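Local structure of ectonucleotide pyrophosphatase/phosphodiesterase family member 5 (Mus musculus, 5VEO) at residues Lys244-Thr248 with Lys261-Glu267; Trp103-Pro108 with Val130-Asp134; Pro343-Phe349 with Gln382-Ser386. The protein probably hydrolyses phosphodiester or pyrophosphate bonds of a restricted set of nucleotides, as a zinc-containing ectoenzyme of the alkaline phosphatase superfamily. The protein carries 1 engineered substitution. All blocks are in the same frame, centred on the assembly; numbering follows the deposited sequence.

Interaction 1 (Lys244-Thr248 with Lys261-Glu267); sequences KEHYT and KEGKFDE
The two backbones meet at the open end of a beta hairpin, where edge strand 247-249 pairs antiparallel with strand 255-260. Beyond the Thr248–Leu259 pairing, one more bond is made: Lys261 N donates to His246 O at 2.9 Å, and the CA atoms of Tyr247 and Lys261 stand 5.0 Å apart. The chain leaving the hairpin folds into a type II beta turn from Lys261 to Lys264, closed by Lys264 N to Lys261 O at 3.0 Å. Gly263 suits the third position because its phi/psi of 84/-9 would jam a CB against the preceding carbonyl. Lys264 is the N-cap of helix 265-272, so the turn leads straight from strand to helix.

Side chains fasten this unit to the residues just before strand 247-249. The CA-to-CB bond of His246 runs sideways (chi1 m) and its ring is held twice. The methylene chain of Lys264 (chi1 and chi2 m) lays CE over the ring face as a CH-pi contact, 4.1 Å from the centroid and 7° off the normal. Lys261 reaches back along the strand, with CG 3.7 Å from Tyr247 N and CE 3.4 Å from Glu245 O. The CA-to-CB bond of Tyr247 leads away, and its buried side chain bonds Gln314 through OH. On the solvent side, Lys244 NZ pairs with Glu245 OE2 in a 2.6 Å salt bridge, and Glu262 touches a second, surface-bound AMP. At the ring edge, Glu267, extended with chi1 and chi2 t from the first helical turn, accepts a His-carboxylate hydrogen bond: His246 ND1 to Glu267 OE2, 2.6 Å at 168°.

Interaction 2 (Trp103-Pro108 with Val130-Asp134); sequences WEEATP and VKIHD
This contact joins the loop before helix 109-115 to the loop between strands 120-123 and 139-140 of the mixed sheet, closest at Glu104 and Ile132, whose CA atoms are 6.1 Å apart. Residues 103-106 form a type I beta turn with a long, weak closing bond (Ala106 N to Trp103 O, 3.5 Å); Ala106 and Pro108, the N-cap of helix 109-115, pack on helix 58-67. Along 130-134, Val130 (chi1 t) sets CG1 over the five-membered ring of Trp103, a CH-pi contact 3.9 Å from the centroid and 3.6 Å from Trp103 CD1, and its side chain is about 7 Å from a bound AMP. The indole (chi1 m, chi2 85°) is held by NE1 bonding Ile97 O and by an edge-to-face stack with Tyr63. Lys131 turns its side chain away, leaving its carbonyl to Ser100. Ile132, whose beta-branched side chain can reach two partners at once (chi1 m, chi2 t), puts CG1 3.7 Å from Trp103 CB and CG2 3.9 Å from Pro108 CD. At His133 the backbone turns left-handed (48/45), as it does again at Asp134 (63/23). This bend presents His133 N to Glu104 OE2 at 2.9 Å, while the imidazole (chi1 m) donates from NE2 to Ala106 O at 2.9 Å and receives Glu104 CG over its face, 4.0 Å from the centroid. A water bridges Asp134 N and Glu104 OE2, 2.8 Å from each. One carboxylate oxygen thus collects a backbone NH and a water, and His133 must carry a proton on NE2: two irregular loops satisfy each other's polar groups beside an apolar core.

Interaction 3 (Pro343-Phe349 with Gln382-Ser386); sequences PAFRKNF and QDLLS
Phe345, Leu384 and Leu385 make the apolar centre. The Phe345 ring (chi1 m, chi2 107°) brings CE2 to 4.1 Å from Leu384 CB and 4.0 Å from Leu385 CD2; both leucines are m,t. Phe349 (chi1 t), four residues on, adds its ring, CE2 lying 4.1 Å from Leu384 CD2, and Ala344 CB adds a looser apolar contact, 4.4 Å from Leu385 CD2. The backbones meet in a single beta bridge, Phe345 with Leu385, CA atoms 4.4 Å apart. Its bonds flank the pair, as at a non-hydrogen-bonded antiparallel site: Arg346 N to Leu384 O at 3.0 Å and Ser386 N to Ala344 O at 2.9 Å. A CA-H...O contact, Leu385 CA to Ala344 O at 3.2 Å, lies between. Farther out, the Arg346 side chain reaches residues 382-384, helical in phi/psi (Leu385 N bonds Gln382 O at 3.1 Å), where NH1 donates to Asp383 O at 2.8 Å. A water donates to Ala344 O (2.8 Å) and Ser386 O (3.0 Å), and Ser386 OG lies 3.1 Å from Pro343 O. The bridge ties the end of the modelled chain to the loop joining strands 338-341 and 349-355 of the central mixed sheet. Asp383 makes a salt bridge with Lys351 on the latter, outermost strand; Phe345 and Leu385 pack on Leu362 of helix 359-366, and Val45 of strand 45-51 touches Phe345, Phe349 and Leu384.

Overall arrangement
The three contacts follow one another along the chain without touching. Interaction 2 is the most central, its centre about 17 Å from that of the chain, against about 31 Å for interaction 1 and 24 Å for interaction 3. The last two sit on opposite sides, centres about 53 Å apart: interaction 1 borders the four-stranded antiparallel sheet, interaction 3 the eight-stranded mixed sheet whose strand 218-222 leads to the zinc ligands Asp224 and His225. Interaction 2 is about 33 Å from interaction 1 and 31 Å from interaction 3, centre to centre. The Val130 side chain in interaction 2 is about 7 Å from a bound AMP, whereas Glu262 in interaction 1 touches a separate AMP at the surface.

Interaction 1 (Lys244-Thr248 with Lys261-Glu267)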
loop_
_atom_site.group_PDB
_atom_site.type_symbol
_atom_site.label_atom_id
_atom_site.label_comp_id
_atom_site.label_asym_id
_atom_site.label_seq_id
_atom_site.Cartn_x
_atom_site.Cartn_y
_atom_site.Cartn_z
ATOM N N LYS A 244 7.469 -19.765 -23.288
ATOM C CA LYS A 244 7.529 -19.797 -21.829
ATOM C C LYS A 244 8.832 -20.384 -21.299
ATOM O O LYS A 244 9.199 -20.106 -20.151
ATOM C CB LYS A 244 6.345 -20.595 -21.283
ATOM C CG LYS A 244 6.360 -22.071 -21.666
ATOM C CD LYS A 244 5.064 -22.780 -21.258
ATOM C CE LYS A 244 5.039 -24.248 -21.693
ATOM N NZ LYS A 244 6.253 -24.995 -21.259
ATOM N N GLU A 245 9.540 -21.187 -22.092
ATOM C CA GLU A 245 10.807 -21.751 -21.645
ATOM C C GLU A 245 11.942 -20.741 -21.638
ATOM O O GLU A 245 13.015 -21.046 -21.112
ATOM C CB GLU A 245 11.230 -22.920 -22.539
ATOM C CG GLU A 245 10.255 -24.070 -22.593
ATOM C CD GLU A 245 10.024 -24.713 -21.240
ATOM O OE1 GLU A 245 10.987 -24.800 -20.445
ATOM O OE2 GLU A 245 8.875 -25.133 -20.972
ATOM N N HIS A 246 11.751 -19.562 -22.216
ATOM C CA HIS A 246 12.858 -18.645 -22.432
ATOM C C HIS A 246 12.842 -17.456 -21.490
ATOM O O HIS A 246 13.647 -16.538 -21.663
ATOM C CB HIS A 246 12.864 -18.182 -23.886
ATOM C CG HIS A 246 13.234 -19.270 -24.845
ATOM N ND1 HIS A 246 13.146 -19.126 -26.212
ATOM C CD2 HIS A 246 13.695 -20.525 -24.628
ATOM C CE1 HIS A 246 13.537 -20.244 -26.797
ATOM N NE2 HIS A 246 13.881 -21.107 -25.858
ATOM N N TYR A 247 11.952 -17.442 -20.499
ATOM C CA TYR A 247 11.965 -16.389 -19.495
ATOM C C TYR A 247 11.312 -16.898 -18.217
ATOM O O TYR A 247 10.610 -17.913 -18.209
ATOM C CB TYR A 247 11.248 -15.134 -20.002
ATOM C CG TYR A 247 9.752 -15.311 -20.174
ATOM C CD1 TYR A 247 9.234 -15.954 -21.292
ATOM C CD2 TYR A 247 8.860 -14.843 -19.215
ATOM C CE1 TYR A 247 7.868 -16.124 -21.460
ATOM C CE2 TYR A 247 7.486 -15.004 -19.374
ATOM C CZ TYR A 247 6.998 -15.635 -20.505
ATOM O OH TYR A 247 5.639 -15.815 -20.658
ATOM N N THR A 248 11.543 -16.166 -17.127
ATOM C CA THR A 248 10.853 -16.399 -15.864
ATOM C C THR A 248 9.986 -15.186 -15.572
ATOM O O THR A 248 10.448 -14.042 -15.678
ATOM C CB THR A 248 11.834 -16.647 -14.711
ATOM O OG1 THR A 248 12.715 -17.721 -15.050
ATOM C CG2 THR A 248 11.089 -17.007 -13.421
ATOM N N LYS A 261 15.794 -15.722 -19.828
ATOM C CA LYS A 261 16.910 -16.636 -19.654
ATOM C C LYS A 261 18.138 -16.080 -20.364
ATOM O O LYS A 261 18.052 -15.186 -21.210
ATOM C CB LYS A 261 16.569 -18.015 -20.204
ATOM C CG LYS A 261 15.325 -18.608 -19.603
ATOM C CD LYS A 261 15.588 -19.517 -18.437
ATOM C CE LYS A 261 14.282 -20.213 -18.093
ATOM N NZ LYS A 261 14.424 -21.494 -17.358
ATOM N N GLU A 262 19.290 -16.629 -20.022
ATOM C CA GLU A 262 20.539 -16.169 -20.618
ATOM C C GLU A 262 20.484 -16.251 -22.139
ATOM O O GLU A 262 20.091 -17.274 -22.706
ATOM C CB GLU A 262 21.695 -17.000 -20.098
ATOM C CG GLU A 262 23.014 -16.614 -20.771
ATOM C CD GLU A 262 24.230 -17.191 -20.090
ATOM O OE1 GLU A 262 24.041 -18.040 -19.188
ATOM O OE2 GLU A 262 25.362 -16.786 -20.466
ATOM N N GLY A 263 20.863 -15.160 -22.801
ATOM C CA GLY A 263 20.830 -15.096 -24.249
ATOM C C GLY A 263 19.499 -14.739 -24.873
ATOM O O GLY A 263 19.448 -14.510 -26.092
ATOM N N LYS A 264 18.416 -14.678 -24.096
ATOM C CA LYS A 264 17.089 -14.483 -24.662
ATOM C C LYS A 264 16.560 -13.069 -24.498
ATOM O O LYS A 264 15.394 -12.817 -24.837
ATOM C CB LYS A 264 16.096 -15.458 -24.035
ATOM C CG LYS A 264 16.601 -16.888 -24.002
ATOM C CD LYS A 264 16.901 -17.415 -25.389
ATOM C CE LYS A 264 17.389 -18.849 -25.329
ATOM N NZ LYS A 264 18.008 -19.237 -26.620
ATOM N N PHE A 265 17.376 -12.134 -24.011
ATOM C CA PHE A 265 16.871 -10.784 -23.807
ATOM C C PHE A 265 16.319 -10.205 -25.106
ATOM O O PHE A 265 15.176 -9.749 -25.154
ATOM C CB PHE A 265 17.963 -9.884 -23.233
ATOM C CG PHE A 265 17.476 -8.525 -22.878
ATOM C CD1 PHE A 265 17.083 -8.230 -21.576
ATOM C CD2 PHE A 265 17.343 -7.551 -23.851
ATOM C CE1 PHE A 265 16.613 -6.979 -21.255
ATOM C CE2 PHE A 265 16.865 -6.300 -23.530
ATOM C CZ PHE A 265 16.504 -6.012 -22.230
ATOM N N ASP A 266 17.113 -10.214 -26.180
ATOM C CA ASP A 266 16.631 -9.627 -27.425
ATOM C C ASP A 266 15.423 -10.375 -27.952
ATOM O O ASP A 266 14.481 -9.762 -28.473
ATOM C CB ASP A 266 17.734 -9.618 -28.484
ATOM C CG ASP A 266 18.739 -8.538 -28.243
ATOM O OD1 ASP A 266 18.409 -7.614 -27.494
ATOM O OD2 ASP A 266 19.845 -8.593 -28.823
ATOM N N GLU A 267 15.444 -11.703 -27.847
ATOM C CA GLU A 267 14.316 -12.493 -28.308
ATOM C C GLU A 267 13.044 -12.071 -27.594
ATOM O O GLU A 267 12.006 -11.839 -28.225
ATOM C CB GLU A 267 14.572 -13.971 -28.059
ATOM C CG GLU A 267 13.353 -14.835 -28.356
ATOM C CD GLU A 267 13.554 -16.288 -28.010
ATOM O OE1 GLU A 267 14.615 -16.846 -28.355
ATOM O OE2 GLU A 267 12.646 -16.885 -27.396
#

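Interaction 2 (Trp103-Pro108 with Val130-Asp134)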
loop_
_atom_site.group_PDB
_atom_site.type_symbol
_atom_site.label_atom_id
_atom_site.label_comp_id
_atom_site.label_asym_id
_atom_site.label_seq_id
_atom_site.Cartn_x
_atom_site.Cartn_y
_atom_site.Cartn_z
ATOM N N TRP A 103 13.846 -6.108 3.411
ATOM C CA TRP A 103 13.327 -4.915 4.071
ATOM C C TRP A 103 14.405 -3.912 4.466
ATOM O O TRP A 103 14.085 -2.754 4.766
ATOM C CB TRP A 103 12.561 -5.337 5.337
ATOM C CG TRP A 103 11.409 -6.231 5.026
ATOM C CD1 TRP A 103 11.434 -7.589 4.857
ATOM C CD2 TRP A 103 10.059 -5.824 4.813
ATOM N NE1 TRP A 103 10.170 -8.053 4.557
ATOM C CE2 TRP A 103 9.311 -6.983 4.513
ATOM C CE3 TRP A 103 9.411 -4.589 4.834
ATOM C CZ2 TRP A 103 7.947 -6.937 4.269
ATOM C CZ3 TRP A 103 8.061 -4.545 4.581
ATOM C CH2 TRP A 103 7.342 -5.704 4.300
ATOM N N GLU A 104 15.660 -4.327 4.513
ATOM C CA GLU A 104 16.672 -3.570 5.228
ATOM C C GLU A 104 17.365 -2.503 4.377
ATOM O O GLU A 104 18.328 -1.884 4.846
ATOM C CB GLU A 104 17.670 -4.554 5.839
ATOM C CG GLU A 104 17.024 -5.249 7.031
ATOM C CD GLU A 104 17.843 -6.354 7.642
ATOM O OE1 GLU A 104 18.686 -6.975 6.948
ATOM O OE2 GLU A 104 17.631 -6.598 8.843
ATOM N N GLU A 105 16.878 -2.223 3.165
ATOM C CA GLU A 105 17.364 -1.039 2.464
ATOM C C GLU A 105 16.770 0.242 3.029
ATOM O O GLU A 105 17.213 1.334 2.655
ATOM C CB GLU A 105 17.090 -1.168 0.960
ATOM C CG GLU A 105 17.753 -2.421 0.428
ATOM C CD GLU A 105 17.551 -2.702 -1.035
ATOM O OE1 GLU A 105 18.149 -3.697 -1.503
ATOM O OE2 GLU A 105 16.836 -1.957 -1.722
ATOM N N ALA A 106 15.800 0.132 3.934
ATOM C CA ALA A 106 15.208 1.278 4.605
ATOM C C ALA A 106 14.959 0.904 6.056
ATOM O O ALA A 106 15.200 -0.234 6.476
ATOM C CB ALA A 106 13.906 1.720 3.929
ATOM N N THR A 107 14.469 1.877 6.817
ATOM C CA THR A 107 14.133 1.696 8.227
ATOM C C THR A 107 12.725 2.222 8.468
ATOM O O THR A 107 12.502 3.444 8.349
ATOM C CB THR A 107 15.138 2.424 9.116
ATOM O OG1 THR A 107 16.432 1.842 8.931
ATOM C CG2 THR A 107 14.732 2.324 10.584
ATOM N N PRO A 108 11.759 1.368 8.817
ATOM C CA PRO A 108 10.394 1.859 9.046
ATOM C C PRO A 108 10.298 2.684 10.317
ATOM O O PRO A 108 11.084 2.538 11.261
ATOM C CB PRO A 108 9.565 0.575 9.151
ATOM C CG PRO A 108 10.552 -0.443 9.676
ATOM C CD PRO A 108 11.852 -0.090 9.012
ATOM N N VAL A 130 7.845 -8.661 10.764
ATOM C CA VAL A 130 9.119 -9.040 10.162
ATOM C C VAL A 130 10.236 -8.425 10.988
ATOM O O VAL A 130 10.149 -7.261 11.380
ATOM C CB VAL A 130 9.210 -8.552 8.703
ATOM C CG1 VAL A 130 10.578 -8.883 8.078
ATOM C CG2 VAL A 130 8.101 -9.143 7.847
ATOM N N LYS A 131 11.302 -9.184 11.216
ATOM C CA LYS A 131 12.448 -8.634 11.920
ATOM C C LYS A 131 13.228 -7.752 10.950
ATOM O O LYS A 131 13.651 -8.209 9.888
ATOM C CB LYS A 131 13.332 -9.745 12.487
ATOM C CG LYS A 131 14.475 -9.202 13.283
ATOM C CD LYS A 131 15.360 -10.333 13.811
ATOM C CE LYS A 131 14.909 -10.767 15.178
ATOM N NZ LYS A 131 15.828 -11.782 15.813
ATOM N N ILE A 132 13.386 -6.478 11.292
ATOM C CA ILE A 132 14.043 -5.513 10.418
ATOM C C ILE A 132 15.105 -4.801 11.239
ATOM O O ILE A 132 14.795 -4.202 12.275
ATOM C CB ILE A 132 13.042 -4.511 9.815
ATOM C CG1 ILE A 132 11.948 -5.257 9.031
ATOM C CG2 ILE A 132 13.756 -3.517 8.905
ATOM C CD1 ILE A 132 10.769 -4.356 8.600
ATOM N N HIS A 133 16.349 -4.853 10.780
ATOM C CA HIS A 133 17.481 -4.342 11.553
ATOM C C HIS A 133 17.431 -4.853 12.997
ATOM O O HIS A 133 17.627 -4.106 13.957
ATOM C CB HIS A 133 17.522 -2.812 11.519
ATOM C CG HIS A 133 17.604 -2.238 10.139
ATOM N ND1 HIS A 133 18.632 -2.533 9.270
ATOM C CD2 HIS A 133 16.785 -1.385 9.478
ATOM C CE1 HIS A 133 18.439 -1.890 8.130
ATOM N NE2 HIS A 133 17.330 -1.183 8.232
ATOM N N ASP A 134 17.155 -6.146 13.137
ATOM C CA ASP A 134 17.078 -6.843 14.424
ATOM C C ASP A 134 15.967 -6.323 15.334
ATOM O O ASP A 134 16.020 -6.528 16.553
ATOM C CB ASP A 134 18.419 -6.784 15.174
ATOM C CG ASP A 134 19.463 -7.689 14.567
ATOM O OD1 ASP A 134 19.111 -8.526 13.717
ATOM O OD2 ASP A 134 20.645 -7.579 14.955
HETATM O O HOH W 1 17.115 -8.130 11.145
#

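Interaction 3 (Pro343-Phe349 with Gln382-Ser386)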
loop_
_atom_site.group_PDB
_atom_site.type_symbol
_atom_site.label_atom_id
_atom_site.label_comp_id
_atom_site.label_asym_id
_atom_site.label_seq_id
_atom_site.Cartn_x
_atom_site.Cartn_y
_atom_site.Cartn_z
ATOM N N PRO A 343 -6.329 15.996 17.680
ATOM C CA PRO A 343 -5.989 17.310 18.238
ATOM C C PRO A 343 -5.003 18.089 17.385
ATOM O O PRO A 343 -5.023 19.326 17.409
ATOM C CB PRO A 343 -5.420 16.962 19.622
ATOM C CG PRO A 343 -5.044 15.533 19.548
ATOM C CD PRO A 343 -5.972 14.882 18.573
ATOM N N ALA A 344 -4.169 17.414 16.602
ATOM C CA ALA A 344 -3.215 18.091 15.736
ATOM C C ALA A 344 -3.796 18.495 14.382
ATOM O O ALA A 344 -3.131 19.230 13.640
ATOM C CB ALA A 344 -1.996 17.200 15.494
ATOM N N PHE A 345 -5.001 18.051 14.053
ATOM C CA PHE A 345 -5.567 18.251 12.723
ATOM C C PHE A 345 -6.666 19.310 12.712
ATOM O O PHE A 345 -7.408 19.482 13.682
ATOM C CB PHE A 345 -6.111 16.925 12.194
ATOM C CG PHE A 345 -5.047 16.013 11.675
ATOM C CD1 PHE A 345 -4.665 14.881 12.379
ATOM C CD2 PHE A 345 -4.402 16.304 10.485
ATOM C CE1 PHE A 345 -3.680 14.046 11.885
ATOM C CE2 PHE A 345 -3.413 15.480 9.995
ATOM C CZ PHE A 345 -3.045 14.343 10.711
ATOM N N ARG A 346 -6.761 20.025 11.595
ATOM C CA ARG A 346 -7.856 20.960 11.405
ATOM C C ARG A 346 -9.188 20.226 11.379
ATOM O O ARG A 346 -9.255 18.998 11.314
ATOM C CB ARG A 346 -7.655 21.749 10.120
ATOM C CG ARG A 346 -6.459 22.646 10.203
ATOM C CD ARG A 346 -6.051 23.158 8.852
ATOM N NE ARG A 346 -6.953 24.176 8.365
ATOM C CZ ARG A 346 -6.713 24.943 7.305
ATOM N NH1 ARG A 346 -5.585 24.792 6.622
ATOM N NH2 ARG A 346 -7.598 25.879 6.949
ATOM N N LYS A 347 -10.265 21.004 11.431
ATOM C CA LYS A 347 -11.619 20.467 11.448
ATOM C C LYS A 347 -12.401 20.967 10.247
ATOM O O LYS A 347 -12.396 22.170 9.951
ATOM C CB LYS A 347 -12.339 20.862 12.731
ATOM C CG LYS A 347 -11.724 20.253 13.979
ATOM C CD LYS A 347 -12.522 20.681 15.209
ATOM C CE LYS A 347 -13.304 19.534 15.845
ATOM N NZ LYS A 347 -14.682 19.434 15.252
ATOM N N ASN A 348 -13.105 20.055 9.588
ATOM C CA ASN A 348 -13.940 20.343 8.421
ATOM C C ASN A 348 -13.143 20.965 7.269
ATOM O O ASN A 348 -13.612 21.886 6.593
ATOM C CB ASN A 348 -15.122 21.243 8.803
ATOM C CG ASN A 348 -16.262 21.120 7.840
ATOM O OD1 ASN A 348 -16.451 20.065 7.220
ATOM N ND2 ASN A 348 -17.030 22.195 7.674
ATOM N N PHE A 349 -11.950 20.433 7.018
ATOM C CA PHE A 349 -11.011 20.981 6.049
ATOM C C PHE A 349 -10.765 19.980 4.928
ATOM O O PHE A 349 -10.510 18.792 5.187
ATOM C CB PHE A 349 -9.683 21.336 6.715
ATOM C CG PHE A 349 -8.633 21.827 5.757
ATOM C CD1 PHE A 349 -8.781 23.051 5.103
ATOM C CD2 PHE A 349 -7.501 21.075 5.497
ATOM C CE1 PHE A 349 -7.804 23.509 4.228
ATOM C CE2 PHE A 349 -6.525 21.533 4.637
ATOM C CZ PHE A 349 -6.689 22.747 3.978
ATOM N N GLN A 382 1.764 20.605 5.700
ATOM C CA GLN A 382 1.618 21.385 6.927
ATOM C C GLN A 382 0.237 22.024 7.041
ATOM O O GLN A 382 -0.243 22.245 8.158
ATOM C CB GLN A 382 2.715 22.448 7.015
ATOM C CG GLN A 382 2.686 23.479 5.918
ATOM C CD GLN A 382 3.757 24.541 6.095
ATOM O OE1 GLN A 382 4.228 24.784 7.206
ATOM N NE2 GLN A 382 4.154 25.172 4.996
ATOM N N ASP A 383 -0.440 22.293 5.917
ATOM C CA ASP A 383 -1.753 22.930 6.004
ATOM C C ASP A 383 -2.853 22.007 6.517
ATOM O O ASP A 383 -3.965 22.484 6.759
ATOM C CB ASP A 383 -2.183 23.526 4.654
ATOM C CG ASP A 383 -2.102 22.542 3.496
ATOM O OD1 ASP A 383 -1.385 21.529 3.570
ATOM O OD2 ASP A 383 -2.746 22.816 2.462
ATOM N N LEU A 384 -2.578 20.707 6.712
ATOM C CA LEU A 384 -3.549 19.849 7.378
ATOM C C LEU A 384 -3.623 20.098 8.882
ATOM O O LEU A 384 -4.599 19.685 9.517
ATOM C CB LEU A 384 -3.200 18.380 7.136
ATOM C CG LEU A 384 -3.254 17.916 5.693
ATOM C CD1 LEU A 384 -2.663 16.496 5.579
ATOM C CD2 LEU A 384 -4.694 17.956 5.181
ATOM N N LEU A 385 -2.621 20.758 9.450
ATOM C CA LEU A 385 -2.453 20.819 10.897
ATOM C C LEU A 385 -3.104 22.066 11.484
ATOM O O LEU A 385 -3.106 23.138 10.866
ATOM C CB LEU A 385 -0.964 20.784 11.246
ATOM C CG LEU A 385 -0.223 19.510 10.805
ATOM C CD1 LEU A 385 1.218 19.517 11.243
ATOM C CD2 LEU A 385 -0.919 18.273 11.344
ATOM N N SER A 386 -3.682 21.904 12.672
ATOM C CA SER A 386 -4.311 23.019 13.396
ATOM C C SER A 386 -3.265 24.007 13.893
ATOM O O SER A 386 -2.133 23.613 14.177
ATOM C CB SER A 386 -5.136 22.487 14.565
ATOM O OG SER A 386 -4.351 21.634 15.390
HETATM O O HOH W 2 -1.163 20.843 14.873
#